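Local coordinates for CDP-4-keto-6-deoxy-D-glucose-3-dehydrase (Yersinia pseudotuberculosis, PDB 3BB8), which catalyses, as the pyridoxal-phosphate-dependent E1 dehydrase, the C-3 dehydration of CDP-4-keto-6-deoxy-D-glucose, a probable step towards the 3,6-dideoxyhexoses of lipopolysaccharide, at the interface of chains A and B. Residues are numbered along the deposited sequence; one frame, centred on the assembly and turned at random. Chains: chain A/B, CDP-4-keto-6-deoxy-D-glucose-3-dehydrase.

Contact 1: the interface of chains A and B. Residues chain A 269-270, 272, 281-284; chain B 384-386.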
loop_
_atom_site.group_PDB
_atom_site.type_symbol
_atom_site.label_atom_id
_atom_site.label_comp_id
_atom_site.label_asym_id
_atom_site.label_seq_id
_atom_site.Cartn_x
_atom_site.Cartn_y
_atom_site.Cartn_z
ATOM N N LEU A 269 -2.158 13.042 -25.268
ATOM C CA LEU A 269 -3.202 13.763 -24.543
ATOM C C LEU A 269 -2.684 14.883 -23.648
ATOM O O LEU A 269 -1.476 15.060 -23.482
ATOM C CB LEU A 269 -4.009 12.786 -23.693
ATOM C CG LEU A 269 -4.789 11.708 -24.439
ATOM C CD1 LEU A 269 -5.271 10.677 -23.439
ATOM C CD2 LEU A 269 -5.960 12.330 -25.192
ATOM N N GLY A 270 -3.614 15.631 -23.063
ATOM C CA GLY A 270 -3.234 16.724 -22.188
ATOM C C GLY A 270 -2.656 17.900 -22.951
ATOM O O GLY A 270 -2.498 17.844 -24.171
ATOM N N LEU A 272 0.355 19.699 -21.801
ATOM C CA LEU A 272 1.580 20.015 -21.086
ATOM C C LEU A 272 2.572 20.658 -22.044
ATOM O O LEU A 272 2.596 20.336 -23.234
ATOM C CB LEU A 272 2.207 18.746 -20.492
ATOM C CG LEU A 272 1.505 18.054 -19.323
ATOM C CD1 LEU A 272 2.271 16.788 -18.950
ATOM C CD2 LEU A 272 1.414 19.007 -18.132
ATOM N N THR A 281 4.725 13.151 -15.837
ATOM C CA THR A 281 3.647 13.115 -16.822
ATOM C C THR A 281 2.776 11.929 -16.385
ATOM O O THR A 281 3.240 10.790 -16.308
ATOM C CB THR A 281 4.193 12.885 -18.234
ATOM O OG1 THR A 281 5.097 13.946 -18.553
ATOM C CG2 THR A 281 3.054 12.864 -19.261
ATOM N N TYR A 282 1.511 12.203 -16.095
ATOM C CA TYR A 282 0.615 11.172 -15.586
ATOM C C TYR A 282 -0.490 10.702 -16.531
ATOM O O TYR A 282 -1.388 11.458 -16.889
ATOM C CB TYR A 282 0.038 11.687 -14.269
ATOM C CG TYR A 282 1.138 12.067 -13.302
ATOM C CD1 TYR A 282 1.790 11.094 -12.549
ATOM C CD2 TYR A 282 1.568 13.397 -13.182
ATOM C CE1 TYR A 282 2.846 11.428 -11.695
ATOM C CE2 TYR A 282 2.616 13.739 -12.335
ATOM C CZ TYR A 282 3.253 12.749 -11.590
ATOM O OH TYR A 282 4.280 13.077 -10.737
ATOM N N SER A 283 -0.419 9.431 -16.897
ATOM C CA SER A 283 -1.373 8.808 -17.810
ATOM C C SER A 283 -2.520 8.065 -17.141
ATOM O O SER A 283 -3.444 7.625 -17.822
ATOM C CB SER A 283 -0.640 7.823 -18.705
ATOM O OG SER A 283 0.023 6.848 -17.910
ATOM N N HIS A 284 -2.465 7.895 -15.821
ATOM C CA HIS A 284 -3.541 7.185 -15.120
ATOM C C HIS A 284 -3.844 7.750 -13.736
ATOM O O HIS A 284 -3.008 8.427 -13.129
ATOM C CB HIS A 284 -3.196 5.699 -14.963
ATOM C CG HIS A 284 -3.060 4.957 -16.259
ATOM N ND1 HIS A 284 -4.138 4.660 -17.065
ATOM C CD2 HIS A 284 -1.979 4.407 -16.861
ATOM C CE1 HIS A 284 -3.727 3.953 -18.103
ATOM N NE2 HIS A 284 -2.424 3.786 -18.004
ATOM N N GLN B 384 -2.856 17.486 -17.411
ATOM C CA GLN B 384 -2.161 16.204 -17.440
ATOM C C GLN B 384 -2.990 15.252 -18.293
ATOM O O GLN B 384 -4.213 15.336 -18.313
ATOM C CB GLN B 384 -2.007 15.651 -16.021
ATOM C CG GLN B 384 -0.928 16.343 -15.201
ATOM C CD GLN B 384 0.470 15.919 -15.608
ATOM O OE1 GLN B 384 1.463 16.521 -15.199
ATOM N NE2 GLN B 384 0.555 14.870 -16.397
ATOM N N PRO B 385 -2.334 14.340 -19.019
ATOM C CA PRO B 385 -3.109 13.415 -19.844
ATOM C C PRO B 385 -4.207 12.639 -19.118
ATOM O O PRO B 385 -5.321 12.556 -19.640
ATOM C CB PRO B 385 -2.042 12.507 -20.472
ATOM C CG PRO B 385 -0.844 12.682 -19.619
ATOM C CD PRO B 385 -0.892 14.130 -19.190
ATOM N N TYR B 386 -3.937 12.097 -17.924
ATOM C CA TYR B 386 -4.983 11.328 -17.230
ATOM C C TYR B 386 -6.183 12.166 -16.832
ATOM O O TYR B 386 -7.200 11.628 -16.401
ATOM C CB TYR B 386 -4.443 10.581 -15.988
ATOM C CG TYR B 386 -4.354 11.376 -14.678
ATOM C CD1 TYR B 386 -3.265 12.219 -14.411
ATOM C CD2 TYR B 386 -5.326 11.226 -13.684
ATOM C CE1 TYR B 386 -3.139 12.887 -13.176
ATOM C CE2 TYR B 386 -5.216 11.892 -12.443
ATOM C CZ TYR B 386 -4.119 12.716 -12.199
ATOM O OH TYR B 386 -4.007 13.364 -10.985
#

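Contact 2: the interface of chains A and B. Residues chain A 14, 17, 22, 41, 46; chain B 53-56.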
loop_
_atom_site.group_PDB
_atom_site.type_symbol
_atom_site.label_atom_id
_atom_site.label_comp_id
_atom_site.label_asym_id
_atom_site.label_seq_id
_atom_site.Cartn_x
_atom_site.Cartn_y
_atom_site.Cartn_z
ATOM N N VAL A 14 24.330 -13.973 12.296
ATOM C CA VAL A 14 22.905 -14.001 12.003
ATOM C C VAL A 14 22.471 -15.456 11.841
ATOM O O VAL A 14 21.509 -15.898 12.471
ATOM C CB VAL A 14 22.577 -13.209 10.707
ATOM C CG1 VAL A 14 21.147 -13.476 10.270
ATOM C CG2 VAL A 14 22.761 -11.724 10.951
ATOM N N TYR A 17 22.134 -16.826 15.058
ATOM C CA TYR A 17 21.122 -16.222 15.918
ATOM C C TYR A 17 19.797 -16.873 15.538
ATOM O O TYR A 17 18.887 -16.998 16.355
ATOM C CB TYR A 17 21.032 -14.713 15.671
ATOM C CG TYR A 17 19.952 -14.024 16.479
ATOM C CD1 TYR A 17 20.247 -13.417 17.700
ATOM C CD2 TYR A 17 18.622 -14.009 16.041
ATOM C CE1 TYR A 17 19.249 -12.813 18.465
ATOM C CE2 TYR A 17 17.614 -13.410 16.801
ATOM C CZ TYR A 17 17.935 -12.815 18.013
ATOM O OH TYR A 17 16.947 -12.240 18.786
ATOM N N MET A 22 14.665 -19.297 15.433
ATOM C CA MET A 22 13.680 -19.960 14.579
ATOM C C MET A 22 13.851 -21.470 14.710
ATOM O O MET A 22 13.886 -22.185 13.707
ATOM C CB MET A 22 13.769 -19.572 13.097
ATOM C CG MET A 22 13.070 -18.264 12.720
ATOM S SD MET A 22 13.870 -16.772 13.337
ATOM C CE MET A 22 12.692 -16.225 14.577
ATOM N N ILE A 41 9.862 -19.064 8.739
ATOM C CA ILE A 41 11.067 -18.384 8.289
ATOM C C ILE A 41 12.286 -18.873 9.063
ATOM O O ILE A 41 12.160 -19.420 10.159
ATOM C CB ILE A 41 10.963 -16.855 8.488
ATOM C CG1 ILE A 41 10.898 -16.527 9.985
ATOM C CG2 ILE A 41 9.737 -16.324 7.755
ATOM C CD1 ILE A 41 11.027 -15.060 10.312
ATOM N N LEU A 46 16.222 -14.061 7.515
ATOM C CA LEU A 46 16.839 -13.021 8.329
ATOM C C LEU A 46 18.125 -12.494 7.717
ATOM O O LEU A 46 18.433 -11.308 7.837
ATOM C CB LEU A 46 17.124 -13.517 9.748
ATOM C CG LEU A 46 15.916 -13.613 10.688
ATOM C CD1 LEU A 46 15.108 -14.852 10.344
ATOM C CD2 LEU A 46 16.389 -13.668 12.136
ATOM N N SER B 53 14.787 -7.079 11.554
ATOM C CA SER B 53 14.968 -8.272 10.736
ATOM C C SER B 53 15.164 -9.494 11.626
ATOM O O SER B 53 14.730 -10.596 11.289
ATOM C CB SER B 53 16.182 -8.121 9.810
ATOM O OG SER B 53 15.991 -7.094 8.849
ATOM N N LEU B 54 15.822 -9.294 12.763
ATOM C CA LEU B 54 16.085 -10.388 13.686
ATOM C C LEU B 54 14.840 -10.773 14.469
ATOM O O LEU B 54 14.584 -11.962 14.670
ATOM C CB LEU B 54 17.228 -10.013 14.635
ATOM C CG LEU B 54 18.587 -9.812 13.952
ATOM C CD1 LEU B 54 19.620 -9.411 14.985
ATOM C CD2 LEU B 54 19.011 -11.087 13.240
ATOM N N ASP B 55 14.067 -9.777 14.904
ATOM C CA ASP B 55 12.837 -10.036 15.644
ATOM C C ASP B 55 12.055 -11.164 14.985
ATOM O O ASP B 55 11.504 -12.034 15.659
ATOM C CB ASP B 55 11.946 -8.796 15.690
ATOM C CG ASP B 55 12.442 -7.762 16.667
ATOM O OD1 ASP B 55 13.170 -8.149 17.605
ATOM O OD2 ASP B 55 12.095 -6.571 16.509
ATOM N N GLY B 56 12.010 -11.138 13.658
ATOM C CA GLY B 56 11.289 -12.162 12.927
ATOM C C GLY B 56 9.782 -11.995 13.005
ATOM O O GLY B 56 9.053 -12.920 12.665
#

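Contact 3: the interface of chains A and B. Residues chain A 120, 374-379, 410; chain B 276, 280, 282.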
loop_
_atom_site.group_PDB
_atom_site.type_symbol
_atom_site.label_atom_id
_atom_site.label_comp_id
_atom_site.label_asym_id
_atom_site.label_seq_id
_atom_site.Cartn_x
_atom_site.Cartn_y
_atom_site.Cartn_z
ATOM N N PHE A 120 -13.276 -13.431 0.466
ATOM C CA PHE A 120 -12.570 -12.413 1.221
ATOM C C PHE A 120 -12.976 -11.039 0.693
ATOM O O PHE A 120 -13.105 -10.851 -0.518
ATOM C CB PHE A 120 -11.060 -12.608 1.085
ATOM C CG PHE A 120 -10.273 -11.802 2.065
ATOM C CD1 PHE A 120 -10.251 -12.162 3.407
ATOM C CD2 PHE A 120 -9.631 -10.630 1.672
ATOM C CE1 PHE A 120 -9.609 -11.364 4.351
ATOM C CE2 PHE A 120 -8.989 -9.828 2.607
ATOM C CZ PHE A 120 -8.980 -10.195 3.949
ATOM N N ARG A 374 -10.765 -20.847 12.209
ATOM C CA ARG A 374 -11.079 -19.597 11.539
ATOM C C ARG A 374 -12.346 -19.809 10.741
ATOM O O ARG A 374 -12.528 -20.864 10.136
ATOM C CB ARG A 374 -9.954 -19.192 10.567
ATOM C CG ARG A 374 -8.647 -18.809 11.221
ATOM C CD ARG A 374 -8.781 -17.477 11.901
ATOM N NE ARG A 374 -7.537 -17.062 12.542
ATOM C CZ ARG A 374 -7.117 -17.499 13.722
ATOM N NH1 ARG A 374 -7.842 -18.377 14.413
ATOM N NH2 ARG A 374 -5.971 -17.051 14.218
ATOM N N LEU A 375 -13.225 -18.818 10.728
ATOM C CA LEU A 375 -14.422 -18.951 9.929
ATOM C C LEU A 375 -13.959 -18.678 8.491
ATOM O O LEU A 375 -12.847 -18.193 8.289
ATOM C CB LEU A 375 -15.481 -17.947 10.395
ATOM C CG LEU A 375 -15.923 -18.126 11.862
ATOM C CD1 LEU A 375 -17.219 -17.361 12.097
ATOM C CD2 LEU A 375 -16.143 -19.613 12.183
ATOM N N LEU A 376 -14.781 -19.004 7.499
ATOM C CA LEU A 376 -14.399 -18.791 6.109
ATOM C C LEU A 376 -14.485 -17.321 5.678
ATOM O O LEU A 376 -15.259 -16.954 4.782
ATOM C CB LEU A 376 -15.256 -19.679 5.186
ATOM C CG LEU A 376 -14.744 -19.859 3.748
ATOM C CD1 LEU A 376 -13.303 -20.273 3.788
ATOM C CD2 LEU A 376 -15.556 -20.907 3.007
ATOM N N PHE A 377 -13.682 -16.493 6.342
ATOM C CA PHE A 377 -13.607 -15.060 6.077
ATOM C C PHE A 377 -14.988 -14.430 6.243
ATOM O O PHE A 377 -15.689 -14.724 7.206
ATOM C CB PHE A 377 -13.055 -14.794 4.672
ATOM C CG PHE A 377 -11.732 -15.475 4.408
ATOM C CD1 PHE A 377 -10.696 -15.403 5.341
ATOM C CD2 PHE A 377 -11.536 -16.225 3.250
ATOM C CE1 PHE A 377 -9.484 -16.077 5.128
ATOM C CE2 PHE A 377 -10.323 -16.906 3.024
ATOM C CZ PHE A 377 -9.300 -16.831 3.967
ATOM N N ALA A 378 -15.391 -13.575 5.312
ATOM C CA ALA A 378 -16.691 -12.915 5.423
ATOM C C ALA A 378 -17.946 -13.804 5.461
ATOM O O ALA A 378 -19.044 -13.316 5.740
ATOM C CB ALA A 378 -16.825 -11.872 4.304
ATOM N N GLY A 379 -17.789 -15.097 5.190
ATOM C CA GLY A 379 -18.942 -15.984 5.192
ATOM C C GLY A 379 -19.854 -15.637 4.031
ATOM O O GLY A 379 -19.865 -16.320 3.011
ATOM N N TRP A 410 -12.345 -23.465 9.245
ATOM C CA TRP A 410 -11.178 -24.206 8.792
ATOM C C TRP A 410 -10.092 -24.250 9.841
ATOM O O TRP A 410 -10.043 -23.404 10.730
ATOM C CB TRP A 410 -10.617 -23.630 7.478
ATOM C CG TRP A 410 -10.270 -22.159 7.490
ATOM C CD1 TRP A 410 -11.130 -21.112 7.323
ATOM C CD2 TRP A 410 -8.963 -21.583 7.628
ATOM N NE1 TRP A 410 -10.440 -19.920 7.340
ATOM C CE2 TRP A 410 -9.110 -20.180 7.527
ATOM C CE3 TRP A 410 -7.682 -22.117 7.826
ATOM C CZ2 TRP A 410 -8.027 -19.304 7.617
ATOM C CZ3 TRP A 410 -6.600 -21.243 7.915
ATOM C CH2 TRP A 410 -6.782 -19.851 7.810
ATOM N N TYR B 276 -20.169 -14.768 15.238
ATOM C CA TYR B 276 -19.257 -14.631 14.107
ATOM C C TYR B 276 -18.021 -13.841 14.533
ATOM O O TYR B 276 -18.132 -12.734 15.053
ATOM C CB TYR B 276 -19.941 -13.909 12.946
ATOM C CG TYR B 276 -19.435 -14.354 11.599
ATOM C CD1 TYR B 276 -19.921 -15.517 11.010
ATOM C CD2 TYR B 276 -18.432 -13.643 10.932
ATOM C CE1 TYR B 276 -19.423 -15.967 9.795
ATOM C CE2 TYR B 276 -17.923 -14.091 9.714
ATOM C CZ TYR B 276 -18.424 -15.254 9.155
ATOM O OH TYR B 276 -17.926 -15.724 7.963
ATOM N N TYR B 280 -13.391 -11.159 11.513
ATOM C CA TYR B 280 -13.959 -11.317 10.177
ATOM C C TYR B 280 -15.303 -10.610 9.992
ATOM O O TYR B 280 -16.152 -11.051 9.207
ATOM C CB TYR B 280 -14.102 -12.801 9.833
ATOM C CG TYR B 280 -12.788 -13.523 9.594
ATOM C CD1 TYR B 280 -12.750 -14.913 9.496
ATOM C CD2 TYR B 280 -11.591 -12.823 9.435
ATOM C CE1 TYR B 280 -11.558 -15.591 9.243
ATOM C CE2 TYR B 280 -10.390 -13.492 9.183
ATOM C CZ TYR B 280 -10.386 -14.879 9.085
ATOM O OH TYR B 280 -9.221 -15.558 8.812
ATOM N N TYR B 282 -16.758 -6.973 8.895
ATOM C CA TYR B 282 -16.311 -5.760 8.199
ATOM C C TYR B 282 -17.303 -4.590 8.138
ATOM O O TYR B 282 -18.377 -4.688 7.551
ATOM C CB TYR B 282 -15.878 -6.163 6.789
ATOM C CG TYR B 282 -14.866 -7.286 6.801
ATOM C CD1 TYR B 282 -13.513 -7.034 7.050
ATOM C CD2 TYR B 282 -15.271 -8.615 6.631
ATOM C CE1 TYR B 282 -12.586 -8.084 7.134
ATOM C CE2 TYR B 282 -14.358 -9.661 6.712
ATOM C CZ TYR B 282 -13.020 -9.392 6.965
ATOM O OH TYR B 282 -12.127 -10.433 7.068
#

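Contact 1: the interface of chains A and B
The backbone carbonyl of A:Tyr282 receives a hydrogen bond from the amide of B:Tyr386, with A:Tyr282 O 2.8 Å from B:Tyr386 N. The donor lies in the carbonyl plane, and the same oxygen lies at the edge of the B:Tyr386 ring, in its plane. That ring is brought back over the loop of chain A because its CG stands between the backbone N and the carbonyl carbon (chi1 84°). One face then meets A:His284 O, 3.6 Å above the ring plane, while CD1 rests on A:Tyr282 CB at 3.3 Å. A large flat aromatic suits this place, covering backbone and side chain together. B:Pro385, compact and rigid, has more of its own surface buried (82 Å²) than any other residue of the patch. Its CG packs crosswise against A:Thr281 CG2 at 3.9 Å, and its CB faces the poorly ordered A:Leu269. The B:Gln384 amide is inclined 61° to the A:Tyr282 ring. Its modelled orientation is doubtful, because the A:Tyr282 N-H points almost straight at NE2, another donor; turning the amide over would probably put OE1 there as acceptor. In this part of the two-fold interface between the two copies, the 3-10 helix 385-387 docks on loop stretches of chain A flanking its 3-10 helix 278-280.

Contact 2: the interface of chains A and B
B:Leu54 and A:Leu46 meet where helix 43-55 of each chain of this DegT/DnrJ/EryC1-family enzyme approaches its counterpart, a helix-to-helix contact between the two copies. The tight part lies at A:Leu46. Its branch is set against the last turn of the partner helix, with CG 3.3 Å from B:Ser53 O and CD2 3.6 Å from B:Leu54 CA. A branched leucine suits this spot, because one side chain can cover carbonyls and backbone carbons at a helix end. The CD2 methyl of B:Leu54 points back at chain A, between A:Leu46 CD2 (3.8 Å) and A:Tyr17 CD2 (4.1 Å). A:Tyr17 crosses B:Leu54 at a slant. With CG anti to the backbone N (chi1 177°), its ring reaches over so that CE2 lies 4.0 Å from B:Leu54 CB. B:Gly56 is packed as well: it follows the helix with a positive phi of 74°, a turn that glycine makes easily, and A:Ile41 CD1 touches its CA at 3.9 Å. No nitrogen or oxygen of one chain comes within bonding range of the other, which leaves shape and apolar burial to hold this patch. The loose side lies at A:Met22, whose CE is 4.5 Å from B:Asp55 O; a methionine chain, with its many torsions, can adapt to such a place. A:Val14 barely grazes B:Leu54 CD2.

Contact 3: the interface of chains A and B
B:Tyr280 lays its ring against the backbone of A:Phe377, a residue of the pyridoxal phosphate pocket in this aspartate-aminotransferase-fold enzyme. A:Phe377 CA sits over the ring face, 3.9 Å from the centroid of B:Tyr280, as a CH-pi contact. The A:Phe377 ring crosses B:Tyr280 obliquely, with CD1 3.8 Å from B:Tyr280 CZ. Behind it, A:Phe120, which also lines the cofactor pocket, places its CD1 over a face of the A:Phe377 ring, offset toward the rim. This second layer probably steadies the phenylalanine. A second CH-pi contact lies alongside: the methyl A:Leu375 CD1 stands 3.5 Å from the ring centroid of B:Tyr276. Leucine suits that place because a slim branch can settle on an aromatic face. Farther out, B:Tyr282 meets A:Phe120 roughly at a right angle, its hydroxyl OH 3.8 Å from A:Phe120 CE1. A:Arg374, bent at chi2 (-72°), passes its aliphatic stem across the tip of B:Tyr280, with CD 3.7 Å from the phenol OH. At the polar rim, B:Tyr276 OH also sits over the amide nitrogen A:Gly379 N at 2.8 Å, but the N-H is directed elsewhere, so this is a close approach and not a sound bond. The same hydroxyl OH of B:Tyr276 donates to A:Phe377 O at 2.6 Å, the donor tilted 29° from the carbonyl plane.

Contacts 1 and 3 use the same two stretches of the chain: the loop region around 3-10 helix 278-280 and the segment from 374 to 386. Tyr282 serves in both, from chain A in contact 1 and from chain B in contact 3. Their C-alpha centres lie about 41 Å apart in the copies given, but the two-fold symmetry sets the twin of contact 3 beside contact 1 on one seam, so each half of the assembly uses the shared loop in both. Contact 2, about 45 Å from contact 1 and 31 Å from contact 3, instead joins the N-terminal helices. The dimer is probably the working form, as is usual for this fold.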